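Amine Dehydrogenase (Pseudomonas putida, PDB 1JMX) carries two covalently bound c-type hemes and, as the alpha subunit of a quinohemoprotein amine dehydrogenase, probably takes part in electron transfer. Local coordinates at residues Lys432-Met437 and Gly441-Gly446; Ile379-Asn382 and Pro387-Gln390; Asp178-Gln183 and Asp208-Glu213; Gln251-Leu256 and Leu274-Val279; Val78-Glu83 and Thr88-Asp93. All blocks are in the same frame, centred on the assembly; numbering follows the deposited sequence.

Contact 1: Lys432-Met437 and Gly441-Gly446; sequences KFAGKM and GVFVPG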
# COMPACT_ATOMS: atom_id res chain seq x y z
N LYS A 432 -16.91 19.22 -0.93
CA LYS A 432 -16.49 20.41 -1.66
C LYS A 432 -15.09 20.30 -2.26
O LYS A 432 -14.81 20.87 -3.31
CB LYS A 432 -16.55 21.62 -0.72
CG LYS A 432 -16.08 22.92 -1.33
CD LYS A 432 -16.30 24.05 -0.34
CE LYS A 432 -15.70 25.35 -0.84
NZ LYS A 432 -15.88 26.44 0.18
N PHE A 433 -14.22 19.56 -1.59
CA PHE A 433 -12.84 19.41 -2.03
C PHE A 433 -12.47 18.08 -2.68
O PHE A 433 -11.61 18.05 -3.55
CB PHE A 433 -11.90 19.68 -0.86
CG PHE A 433 -12.03 21.06 -0.27
CD1 PHE A 433 -12.60 21.24 0.99
CD2 PHE A 433 -11.54 22.17 -0.94
CE1 PHE A 433 -12.68 22.51 1.57
CE2 PHE A 433 -11.61 23.44 -0.37
CZ PHE A 433 -12.19 23.61 0.89
N ALA A 434 -13.15 17.01 -2.29
CA ALA A 434 -12.84 15.66 -2.79
C ALA A 434 -12.88 15.48 -4.30
O ALA A 434 -12.15 14.65 -4.85
CB ALA A 434 -13.73 14.63 -2.11
N GLY A 435 -13.72 16.25 -4.97
CA GLY A 435 -13.81 16.15 -6.42
C GLY A 435 -15.22 16.44 -6.90
O GLY A 435 -16.01 17.03 -6.16
N LYS A 436 -15.54 15.99 -8.11
CA LYS A 436 -16.86 16.24 -8.67
C LYS A 436 -17.52 15.01 -9.26
O LYS A 436 -16.93 14.27 -10.05
CB LYS A 436 -16.80 17.36 -9.71
CG LYS A 436 -15.88 17.10 -10.89
CD LYS A 436 -15.74 18.33 -11.80
CE LYS A 436 -14.84 18.06 -13.02
NZ LYS A 436 -13.46 17.64 -12.61
N MET A 437 -18.75 14.76 -8.81
CA MET A 437 -19.55 13.65 -9.30
C MET A 437 -20.27 14.17 -10.53
O MET A 437 -20.93 15.21 -10.50
CB MET A 437 -20.57 13.21 -8.25
CG MET A 437 -21.49 12.09 -8.71
SD MET A 437 -20.59 10.57 -9.05
CE MET A 437 -20.77 9.73 -7.49
N GLY A 441 -22.26 9.24 -13.62
CA GLY A 441 -21.85 8.31 -12.59
C GLY A 441 -20.34 8.16 -12.45
O GLY A 441 -19.85 7.20 -11.86
N VAL A 442 -19.61 9.10 -13.03
CA VAL A 442 -18.15 9.11 -12.98
C VAL A 442 -17.72 10.20 -12.02
O VAL A 442 -18.09 11.36 -12.20
CB VAL A 442 -17.54 9.40 -14.37
CG1 VAL A 442 -16.06 9.67 -14.26
CG2 VAL A 442 -17.78 8.24 -15.30
N PHE A 443 -17.00 9.81 -10.97
CA PHE A 443 -16.49 10.76 -9.99
C PHE A 443 -15.03 11.09 -10.31
O PHE A 443 -14.19 10.20 -10.37
CB PHE A 443 -16.59 10.20 -8.57
CG PHE A 443 -16.18 11.19 -7.51
CD1 PHE A 443 -17.10 12.07 -6.97
CD2 PHE A 443 -14.86 11.24 -7.06
CE1 PHE A 443 -16.72 13.00 -5.99
CE2 PHE A 443 -14.47 12.17 -6.09
CZ PHE A 443 -15.40 13.05 -5.55
N VAL A 444 -14.75 12.37 -10.54
CA VAL A 444 -13.40 12.84 -10.85
C VAL A 444 -12.83 13.49 -9.59
O VAL A 444 -13.27 14.58 -9.20
CB VAL A 444 -13.42 13.86 -12.03
CG1 VAL A 444 -12.03 14.46 -12.24
CG2 VAL A 444 -13.92 13.20 -13.31
N PRO A 445 -11.87 12.82 -8.92
CA PRO A 445 -11.25 13.35 -7.70
C PRO A 445 -10.44 14.63 -7.92
O PRO A 445 -10.10 14.97 -9.06
CB PRO A 445 -10.38 12.19 -7.23
CG PRO A 445 -10.03 11.49 -8.49
CD PRO A 445 -11.32 11.50 -9.25
N GLY A 446 -10.18 15.34 -6.84
CA GLY A 446 -9.41 16.58 -6.94
C GLY A 446 -7.94 16.36 -7.27
O GLY A 446 -7.47 15.22 -7.36
O HOH W 1 -12.64 17.41 -9.68
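K436 and V444 are the hydrogen-bonded pair of a short antiparallel hairpin: K436 N gives to V444 O and V444 N to K436 O, each at 2.9 Å and nearly straight (163° and 168°). The tight packing is on the face that carries M437 and F443. With CG anti to the backbone N (chi1 -175°), F443 lays its ring against the partner strand. K436 N lies over one ring face, F443 CZ reaches G435 CA at 3.6 Å, A434 O meets the ring edge, and F443 CD1 lies 3.9 Å from M437 CB. G435 has positive phi just past a helix, and a CB there would clash with V444 O. Beside it, G446 N reaches A434 O at 2.9 Å from above the carbonyl plane. An alanine replacing F443 would be likely to open a gap beneath G435 and strip M437 of one of its apolar neighbours. The other face is looser and more solvent-exposed: K436 runs alongside V444, its NZ 3.5 Å from V444 CG1, and a water joins K436 NZ to V444 O. Strand 442-445 also pairs with strand 391-400, while the F443 ring packs on V418, L464, M481 and V483 from strands 406-420, 462-470 and 476-484.

Contact 2: Ile379-Asn382 and Pro387-Gln390; sequences IGEN and PKVQ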
# COMPACT_ATOMS: atom_id res chain seq x y z
N ILE A 379 -6.56 10.88 -5.58
CA ILE A 379 -6.19 12.17 -6.11
C ILE A 379 -4.99 11.92 -7.02
O ILE A 379 -4.35 10.88 -6.94
CB ILE A 379 -5.83 13.19 -4.99
CG1 ILE A 379 -4.66 12.68 -4.14
CG2 ILE A 379 -7.06 13.47 -4.12
CD1 ILE A 379 -4.29 13.59 -2.98
N GLY A 380 -4.72 12.86 -7.91
CA GLY A 380 -3.60 12.71 -8.81
C GLY A 380 -3.39 13.97 -9.62
O GLY A 380 -4.01 15.01 -9.36
N GLU A 381 -2.49 13.87 -10.60
CA GLU A 381 -2.15 14.98 -11.49
C GLU A 381 -1.84 16.25 -10.72
O GLU A 381 -1.34 16.18 -9.60
CB GLU A 381 -3.26 15.17 -12.54
CG GLU A 381 -3.28 14.04 -13.59
CD GLU A 381 -4.66 13.74 -14.15
OE1 GLU A 381 -5.41 14.69 -14.47
OE2 GLU A 381 -5.00 12.53 -14.26
N ASN A 382 -2.13 17.42 -11.30
CA ASN A 382 -1.85 18.71 -10.66
C ASN A 382 -0.33 18.90 -10.58
O ASN A 382 0.18 19.63 -9.74
CB ASN A 382 -2.51 18.79 -9.27
CG ASN A 382 -2.44 20.19 -8.65
OD1 ASN A 382 -2.42 20.33 -7.42
ND2 ASN A 382 -2.41 21.22 -9.48
N PRO A 387 -1.64 9.64 -12.15
CA PRO A 387 -2.94 10.10 -12.65
C PRO A 387 -4.06 9.97 -11.60
O PRO A 387 -3.92 9.25 -10.61
CB PRO A 387 -3.19 9.15 -13.82
CG PRO A 387 -2.69 7.85 -13.26
CD PRO A 387 -1.37 8.26 -12.60
N LYS A 388 -5.16 10.68 -11.82
CA LYS A 388 -6.31 10.60 -10.92
C LYS A 388 -6.98 9.25 -11.14
O LYS A 388 -6.98 8.72 -12.26
CB LYS A 388 -7.32 11.70 -11.22
CG LYS A 388 -6.78 13.11 -11.16
CD LYS A 388 -7.89 14.11 -11.31
CE LYS A 388 -7.37 15.54 -11.23
NZ LYS A 388 -8.49 16.52 -11.11
N VAL A 389 -7.48 8.65 -10.07
CA VAL A 389 -8.18 7.38 -10.15
C VAL A 389 -9.65 7.69 -9.87
O VAL A 389 -10.02 8.09 -8.77
CB VAL A 389 -7.63 6.35 -9.13
CG1 VAL A 389 -8.50 5.10 -9.11
CG2 VAL A 389 -6.19 5.98 -9.48
N GLN A 390 -10.46 7.56 -10.92
CA GLN A 390 -11.89 7.83 -10.85
C GLN A 390 -12.72 6.77 -10.14
O GLN A 390 -12.34 5.60 -10.06
CB GLN A 390 -12.48 7.94 -12.26
CG GLN A 390 -11.90 8.98 -13.17
CD GLN A 390 -12.39 8.79 -14.60
OE1 GLN A 390 -12.84 7.71 -14.99
NE2 GLN A 390 -12.31 9.86 -15.39
O HOH W 2 -3.23 8.58 -8.10
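E381 and K388 meet through the one direct hydrogen bond of this contact, in which K388 N points almost straight (172°) at E381 OE2, 3.1 Å away. The donor comes from above the carboxylate plane, 48° out of it. A second kind of polar link is indirect: one water donates to I379 O at 2.8 Å and to P387 O at 2.7 Å, bridging two carbonyl oxygens of the opposing segments. Van der Waals contact fills in the rest. The K388 chain, extended beyond CG, crosses the E381 side chain at about a right angle, with K388 CG 3.6 Å from E381 OE2, and P387 CA approaches the same oxygen. G380 passes close to the opposing backbone, where a CB would clash with P387 O and K388 N; its own N is buried with no partner in the model. The segments belong to the connection between the antiparallel strands 367-378 and 391-400, and P387 also touches H269 of strand 269-280. Charge plays a lesser part: K388 NZ stays 4.9 Å from E381 OE1 and bonds instead to P445 O. The carboxylate therefore acts here mainly as an acceptor for a main-chain amide, with any attraction to the lysine ammonium probably only long-range.

Contact 3: Asp178-Gln183 and Asp208-Glu213; sequences DALPGQ and DTFKVE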
# COMPACT_ATOMS: atom_id res chain seq x y z
N ASP A 178 -1.88 -20.99 -33.51
CA ASP A 178 -2.55 -21.12 -34.79
C ASP A 178 -4.07 -21.32 -34.60
O ASP A 178 -4.84 -21.20 -35.56
CB ASP A 178 -1.96 -22.29 -35.59
CG ASP A 178 -2.39 -23.66 -35.05
OD1 ASP A 178 -2.54 -23.82 -33.82
OD2 ASP A 178 -2.58 -24.58 -35.87
N ALA A 179 -4.47 -21.64 -33.38
CA ALA A 179 -5.88 -21.85 -33.04
C ALA A 179 -6.66 -20.56 -32.78
O ALA A 179 -7.89 -20.60 -32.65
CB ALA A 179 -6.00 -22.77 -31.83
N LEU A 180 -5.97 -19.42 -32.73
CA LEU A 180 -6.63 -18.14 -32.45
C LEU A 180 -7.03 -17.24 -33.62
O LEU A 180 -7.97 -16.46 -33.49
CB LEU A 180 -5.82 -17.34 -31.42
CG LEU A 180 -5.53 -18.03 -30.09
CD1 LEU A 180 -4.79 -17.07 -29.18
CD2 LEU A 180 -6.82 -18.50 -29.43
N PRO A 181 -6.30 -17.29 -34.75
CA PRO A 181 -6.69 -16.42 -35.86
C PRO A 181 -8.12 -16.66 -36.37
O PRO A 181 -8.61 -17.79 -36.35
CB PRO A 181 -5.64 -16.76 -36.92
CG PRO A 181 -4.42 -17.01 -36.10
CD PRO A 181 -4.99 -17.91 -35.02
N GLY A 182 -8.77 -15.58 -36.80
CA GLY A 182 -10.13 -15.67 -37.30
C GLY A 182 -10.94 -14.48 -36.83
O GLY A 182 -10.38 -13.49 -36.37
N GLN A 183 -12.26 -14.56 -36.95
CA GLN A 183 -13.12 -13.48 -36.52
C GLN A 183 -13.66 -13.82 -35.14
O GLN A 183 -13.95 -14.99 -34.85
CB GLN A 183 -14.27 -13.25 -37.51
CG GLN A 183 -13.84 -13.08 -38.98
CD GLN A 183 -12.86 -11.93 -39.20
OE1 GLN A 183 -12.85 -10.95 -38.45
NE2 GLN A 183 -12.03 -12.04 -40.24
N ASP A 208 4.19 -16.10 -31.77
CA ASP A 208 2.96 -16.13 -30.96
C ASP A 208 2.32 -14.75 -30.83
O ASP A 208 1.55 -14.50 -29.90
CB ASP A 208 3.23 -16.71 -29.57
CG ASP A 208 3.47 -18.21 -29.60
OD1 ASP A 208 3.93 -18.76 -28.57
OD2 ASP A 208 3.19 -18.85 -30.64
N THR A 209 2.66 -13.86 -31.75
CA THR A 209 2.11 -12.51 -31.77
C THR A 209 1.06 -12.44 -32.89
O THR A 209 1.04 -13.29 -33.79
CB THR A 209 3.21 -11.44 -31.99
OG1 THR A 209 3.68 -11.51 -33.33
CG2 THR A 209 4.38 -11.68 -31.06
N PHE A 210 0.18 -11.44 -32.82
CA PHE A 210 -0.88 -11.29 -33.81
C PHE A 210 -1.16 -9.82 -34.06
O PHE A 210 -0.74 -8.95 -33.29
CB PHE A 210 -2.20 -11.89 -33.30
CG PHE A 210 -2.10 -13.32 -32.83
CD1 PHE A 210 -2.32 -14.37 -33.71
CD2 PHE A 210 -1.82 -13.60 -31.49
CE1 PHE A 210 -2.26 -15.69 -33.27
CE2 PHE A 210 -1.77 -14.92 -31.04
CZ PHE A 210 -1.99 -15.96 -31.93
N LYS A 211 -1.87 -9.57 -35.16
CA LYS A 211 -2.33 -8.24 -35.54
C LYS A 211 -3.79 -8.30 -35.08
O LYS A 211 -4.43 -9.35 -35.19
CB LYS A 211 -2.28 -8.03 -37.05
CG LYS A 211 -0.87 -7.87 -37.63
CD LYS A 211 -0.97 -7.38 -39.08
CE LYS A 211 0.40 -7.21 -39.74
NZ LYS A 211 0.27 -6.68 -41.14
N VAL A 212 -4.31 -7.21 -34.54
CA VAL A 212 -5.68 -7.20 -34.03
C VAL A 212 -6.47 -6.01 -34.55
O VAL A 212 -5.97 -4.89 -34.63
CB VAL A 212 -5.70 -7.17 -32.47
CG1 VAL A 212 -7.12 -7.37 -31.95
CG2 VAL A 212 -4.78 -8.24 -31.88
N GLU A 213 -7.73 -6.26 -34.88
CA GLU A 213 -8.61 -5.23 -35.39
C GLU A 213 -9.95 -5.32 -34.67
O GLU A 213 -10.60 -6.35 -34.69
CB GLU A 213 -8.83 -5.41 -36.90
CG GLU A 213 -9.57 -4.27 -37.57
CD GLU A 213 -8.66 -3.42 -38.45
OE1 GLU A 213 -8.70 -2.16 -38.32
OE2 GLU A 213 -7.92 -4.00 -39.28
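L180 and P181 press on adjacent parts of the F210 ring. P181 CG lies 3.8 Å from F210 CE1, and P181 CD is almost as near to the same carbon. L180 covers the end of the ring with two atoms, CD1 and CB, each 4.1 Å from F210 CZ. Both residues approach the ring obliquely, and each side chain crosses that of F210 at about a right angle. The contact is wholly apolar and made by side chains alone; the CA atoms of P181 and F210 stand 8.0 Å apart. With CG anti to the carbonyl carbon (chi1 -53°), F210 turns its ring to L180 and P181. The setting is an eight-stranded antiparallel barrel whose strands follow one another in sequence order: F210 lies near the start of the third strand, 209-218, while L180 and P181 form the lead-in to the first, 182-190, so that the ring reaches past strand 194-204 between them. V202 of that intervening strand and L232 of strand 223-233 also touch F210, and L180 continues onto L232 and W238. Further out, the main chains fix these positions: F210 is hydrogen-bonded to A230, G182 to V202, and Q183 to E281, just beyond the last strand, 269-280. L180 O accepts from W184 NE1, and a salt bridge from D208 to K62 ties the start of strand 209-218 to helix 54-67.

Contact 4: Gln251-Leu256 and Leu274-Val279; sequences QVFAAL and LDFTAV
Q251 OE1 takes a hydrogen bond from W238 NE1 beside the stacked rings of F253 and F276, which touch each other without any polar bond. The two phenyl planes are only 7° from parallel, in an offset stack with centroids 4.2 Å apart. F253 CZ lies 3.3 Å from F276 CD2, a close approach in which each of the two carbons sits over the other ring's face, displaced toward the rim. Overlap continues at F253 CE2 and F276 CE2, 3.5 Å apart, and F276 CB adds a contact with F253 CE1. The rings reach this position from different torsions: CG is anti to the carbonyl carbon in F253 (chi1 -51°) but anti to the backbone N in F276 (chi1 -177°). Strands 247-256 and 269-280 flank strand 259-266 in a closed eight-stranded antiparallel barrel, and the stack spans the 8.0 Å between the CA atoms of F253 and F276. On the opposite face of the F253 ring lies Q251 CB, 3.4 Å above the plane, so this phenyl is clasped from both faces. The aromatic contacts run on to W238, which meets F253, and to F186, which meets F276 at a shallow tilt. D275, whose CB is directed away from strand 247-256, makes a salt bridge with R85, and T277 packs on L287 of strand 285-295.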
# COMPACT_ATOMS: atom_id res chain seq x y z
N GLN A 251 -5.37 -5.51 -23.17
CA GLN A 251 -6.31 -6.61 -23.16
C GLN A 251 -5.67 -7.74 -22.37
O GLN A 251 -4.60 -8.22 -22.73
CB GLN A 251 -6.59 -7.13 -24.57
CG GLN A 251 -7.16 -6.11 -25.54
CD GLN A 251 -7.50 -6.72 -26.88
OE1 GLN A 251 -6.74 -7.54 -27.41
NE2 GLN A 251 -8.64 -6.34 -27.43
N VAL A 252 -6.31 -8.14 -21.28
CA VAL A 252 -5.80 -9.25 -20.48
C VAL A 252 -6.92 -10.29 -20.50
O VAL A 252 -7.89 -10.21 -19.73
CB VAL A 252 -5.46 -8.81 -19.03
CG1 VAL A 252 -5.07 -10.01 -18.19
CG2 VAL A 252 -4.34 -7.78 -19.06
N PHE A 253 -6.83 -11.21 -21.45
CA PHE A 253 -7.84 -12.25 -21.60
C PHE A 253 -7.22 -13.62 -21.41
O PHE A 253 -6.00 -13.79 -21.44
CB PHE A 253 -8.47 -12.23 -23.00
CG PHE A 253 -8.98 -10.89 -23.44
CD1 PHE A 253 -9.52 -9.98 -22.54
CD2 PHE A 253 -8.90 -10.52 -24.79
CE1 PHE A 253 -9.97 -8.74 -22.96
CE2 PHE A 253 -9.35 -9.28 -25.22
CZ PHE A 253 -9.89 -8.39 -24.30
N ALA A 254 -8.10 -14.59 -21.21
CA ALA A 254 -7.72 -15.98 -21.09
C ALA A 254 -8.44 -16.55 -22.30
O ALA A 254 -9.65 -16.42 -22.42
CB ALA A 254 -8.27 -16.58 -19.82
N ALA A 255 -7.66 -17.04 -23.26
CA ALA A 255 -8.18 -17.61 -24.49
C ALA A 255 -8.22 -19.12 -24.36
O ALA A 255 -7.19 -19.79 -24.47
CB ALA A 255 -7.30 -17.20 -25.67
N LEU A 256 -9.41 -19.65 -24.13
CA LEU A 256 -9.60 -21.09 -23.96
C LEU A 256 -10.85 -21.60 -24.68
O LEU A 256 -11.91 -20.99 -24.60
CB LEU A 256 -9.73 -21.41 -22.47
CG LEU A 256 -8.56 -21.07 -21.55
CD1 LEU A 256 -9.01 -21.13 -20.10
CD2 LEU A 256 -7.39 -22.02 -21.83
N LEU A 274 -13.52 -2.24 -19.42
CA LEU A 274 -14.77 -2.92 -19.71
C LEU A 274 -14.59 -4.43 -19.58
O LEU A 274 -13.51 -4.97 -19.82
CB LEU A 274 -15.25 -2.57 -21.12
CG LEU A 274 -14.28 -2.74 -22.29
CD1 LEU A 274 -14.94 -3.45 -23.43
CD2 LEU A 274 -13.73 -1.40 -22.74
N ASP A 275 -15.64 -5.10 -19.12
CA ASP A 275 -15.62 -6.55 -19.02
C ASP A 275 -15.64 -7.01 -20.46
O ASP A 275 -16.27 -6.37 -21.30
CB ASP A 275 -16.83 -7.07 -18.26
CG ASP A 275 -16.73 -6.79 -16.78
OD1 ASP A 275 -15.61 -6.52 -16.30
OD2 ASP A 275 -17.77 -6.84 -16.09
N PHE A 276 -14.98 -8.11 -20.75
CA PHE A 276 -14.90 -8.55 -22.12
C PHE A 276 -15.03 -10.05 -22.30
O PHE A 276 -14.30 -10.83 -21.71
CB PHE A 276 -13.59 -8.04 -22.71
CG PHE A 276 -13.40 -8.36 -24.17
CD1 PHE A 276 -13.56 -7.36 -25.12
CD2 PHE A 276 -12.99 -9.62 -24.57
CE1 PHE A 276 -13.30 -7.62 -26.47
CE2 PHE A 276 -12.72 -9.89 -25.91
CZ PHE A 276 -12.88 -8.88 -26.86
N THR A 277 -15.97 -10.43 -23.16
CA THR A 277 -16.18 -11.83 -23.47
C THR A 277 -16.33 -11.90 -24.98
O THR A 277 -16.90 -11.01 -25.60
CB THR A 277 -17.41 -12.41 -22.72
OG1 THR A 277 -17.57 -13.79 -23.08
CG2 THR A 277 -18.69 -11.65 -23.06
N ALA A 278 -15.71 -12.90 -25.59
CA ALA A 278 -15.77 -13.05 -27.04
C ALA A 278 -15.86 -14.52 -27.41
O ALA A 278 -15.56 -15.40 -26.59
CB ALA A 278 -14.55 -12.41 -27.71
N VAL A 279 -16.27 -14.78 -28.65
CA VAL A 279 -16.41 -16.13 -29.15
C VAL A 279 -15.92 -16.19 -30.59
O VAL A 279 -16.25 -15.34 -31.40
CB VAL A 279 -17.88 -16.61 -29.07
CG1 VAL A 279 -18.07 -17.89 -29.85
CG2 VAL A 279 -18.25 -16.85 -27.63

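Contact 5: Val78-Glu83 and Thr88-Asp93; sequences VRYAME and TVEQFD
Y80 places CG between its backbone N and carbonyl carbon (chi1 58°), swinging the ring to T88, whose CG2 stands anti to its own N and reaches over the ring. T88 CG2 lies 3.6 Å from the Y80 ring centroid and 11° off the normal, a CH-pi contact over the centre of the face. At the far end, Y80 OH donates to E90 OE2 at 2.7 Å, meeting the anti side of the carboxylate 19° out of its plane; ring and carboxylate are nearly perpendicular. F92 CE2 lies 3.6 Å from Y80 OH, and V78 CG1 packs on F92 CZ at 3.8 Å. A water donates to Y80 OH and accepts from Q91 N. A phenylalanine in place of Y80 would probably leave E90 OE2 without its hydroxyl donor and the water without one of its partners. E90 is also gripped by two main-chain amides, G106 N at OE1 and A107 N at OE2, a setting that may favour its negative charge. T88 OG1 bonds to R85 O. These loops belong to the heme-binding part of the chain: E90 holds the backbone just beyond the CXXCH motif of C100, C103 and H104, the signature of covalent c-type heme attachment.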
# COMPACT_ATOMS: atom_id res chain seq x y z
N VAL A 78 -8.28 -15.79 -9.04
CA VAL A 78 -7.33 -14.71 -8.76
C VAL A 78 -6.92 -13.95 -10.03
O VAL A 78 -5.94 -13.20 -10.02
CB VAL A 78 -6.07 -15.21 -7.96
CG1 VAL A 78 -6.44 -15.46 -6.51
CG2 VAL A 78 -5.50 -16.48 -8.56
N ARG A 79 -7.71 -14.09 -11.09
CA ARG A 79 -7.42 -13.41 -12.34
C ARG A 79 -7.64 -11.90 -12.29
O ARG A 79 -7.12 -11.16 -13.12
CB ARG A 79 -8.20 -14.04 -13.50
CG ARG A 79 -7.83 -15.51 -13.76
CD ARG A 79 -8.37 -16.00 -15.11
NE ARG A 79 -7.84 -15.22 -16.22
CZ ARG A 79 -6.65 -15.42 -16.78
NH1 ARG A 79 -5.86 -16.40 -16.35
NH2 ARG A 79 -6.21 -14.61 -17.72
N TYR A 80 -8.38 -11.43 -11.28
CA TYR A 80 -8.66 -10.01 -11.11
C TYR A 80 -7.38 -9.18 -10.94
O TYR A 80 -7.37 -7.99 -11.24
CB TYR A 80 -9.58 -9.76 -9.91
CG TYR A 80 -9.07 -10.27 -8.58
CD1 TYR A 80 -9.45 -11.53 -8.11
CD2 TYR A 80 -8.20 -9.52 -7.79
CE1 TYR A 80 -8.99 -12.02 -6.90
CE2 TYR A 80 -7.72 -10.00 -6.56
CZ TYR A 80 -8.12 -11.26 -6.13
OH TYR A 80 -7.65 -11.77 -4.95
N ALA A 81 -6.32 -9.82 -10.44
CA ALA A 81 -5.03 -9.15 -10.23
C ALA A 81 -4.39 -8.77 -11.56
O ALA A 81 -3.91 -7.64 -11.72
CB ALA A 81 -4.10 -10.04 -9.40
N MET A 82 -4.38 -9.71 -12.51
CA MET A 82 -3.81 -9.47 -13.83
C MET A 82 -4.72 -8.53 -14.61
O MET A 82 -4.27 -7.75 -15.45
CB MET A 82 -3.65 -10.78 -14.61
CG MET A 82 -2.66 -11.76 -14.01
SD MET A 82 -2.60 -13.34 -14.90
CE MET A 82 -4.00 -14.15 -14.20
N GLU A 83 -6.02 -8.59 -14.31
CA GLU A 83 -7.02 -7.77 -14.96
C GLU A 83 -7.10 -6.38 -14.35
O GLU A 83 -7.94 -5.57 -14.74
CB GLU A 83 -8.38 -8.47 -14.93
CG GLU A 83 -8.39 -9.77 -15.75
CD GLU A 83 -9.64 -10.61 -15.55
OE1 GLU A 83 -10.43 -10.30 -14.64
OE2 GLU A 83 -9.82 -11.60 -16.28
N THR A 88 -11.17 -4.86 -5.99
CA THR A 88 -11.56 -6.20 -5.57
C THR A 88 -11.29 -6.39 -4.09
O THR A 88 -10.21 -6.07 -3.59
CB THR A 88 -10.78 -7.29 -6.36
OG1 THR A 88 -11.18 -7.26 -7.74
CG2 THR A 88 -11.06 -8.68 -5.81
N VAL A 89 -12.30 -6.87 -3.38
CA VAL A 89 -12.20 -7.15 -1.96
C VAL A 89 -11.78 -8.61 -1.88
O VAL A 89 -12.55 -9.51 -2.19
CB VAL A 89 -13.56 -6.94 -1.24
CG1 VAL A 89 -13.42 -7.22 0.24
CG2 VAL A 89 -14.06 -5.51 -1.45
N GLU A 90 -10.52 -8.84 -1.51
CA GLU A 90 -10.00 -10.19 -1.43
C GLU A 90 -10.57 -11.04 -0.30
O GLU A 90 -10.85 -10.54 0.79
CB GLU A 90 -8.48 -10.17 -1.33
CG GLU A 90 -7.80 -9.52 -2.50
CD GLU A 90 -6.33 -9.76 -2.51
OE1 GLU A 90 -5.66 -9.39 -1.53
OE2 GLU A 90 -5.83 -10.34 -3.50
N GLN A 91 -10.72 -12.33 -0.59
CA GLN A 91 -11.23 -13.29 0.38
C GLN A 91 -10.31 -14.50 0.54
O GLN A 91 -10.52 -15.54 -0.09
CB GLN A 91 -12.66 -13.74 0.01
CG GLN A 91 -13.77 -12.74 0.37
CD GLN A 91 -13.76 -12.29 1.85
OE1 GLN A 91 -13.71 -13.11 2.79
NE2 GLN A 91 -13.81 -10.98 2.06
N PHE A 92 -9.27 -14.33 1.34
CA PHE A 92 -8.31 -15.39 1.65
C PHE A 92 -8.43 -15.64 3.14
O PHE A 92 -9.05 -14.85 3.86
CB PHE A 92 -6.87 -14.95 1.35
CG PHE A 92 -6.55 -14.84 -0.11
CD1 PHE A 92 -6.20 -15.96 -0.85
CD2 PHE A 92 -6.56 -13.61 -0.75
CE1 PHE A 92 -5.86 -15.86 -2.20
CE2 PHE A 92 -6.23 -13.49 -2.09
CZ PHE A 92 -5.88 -14.62 -2.82
N ASP A 93 -7.83 -16.73 3.62
CA ASP A 93 -7.85 -17.04 5.05
C ASP A 93 -7.06 -15.97 5.82
O ASP A 93 -6.20 -15.31 5.24
CB ASP A 93 -7.29 -18.45 5.30
CG ASP A 93 -5.90 -18.64 4.72
OD1 ASP A 93 -5.74 -18.52 3.49
OD2 ASP A 93 -4.96 -18.91 5.51
O HOH W 3 -9.61 -13.55 -3.30

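Overall arrangement
Along the chain the order is contact 5, contact 3, contact 4, contact 2, contact 1. Contact 5 lies in the heme-binding region; contacts 3 and 4, centres 13 Å apart, share the eight-stranded barrel and touch through L180 and A255. Contacts 1 and 2, centres 10 Å apart, occupy the family's domain IV, one in a hairpin and the other in a strand connection, and meet at K388 NZ and P445 O. R79 and M82 of contact 5 pack on A254 and V252 of contact 4, so the heme-bearing part leans on the barrel. Contacts 1 and 3, on opposite sides of the chain's centre, have centres 40 Å apart, and neither contact 1 nor contact 2 touches contacts 3 to 5.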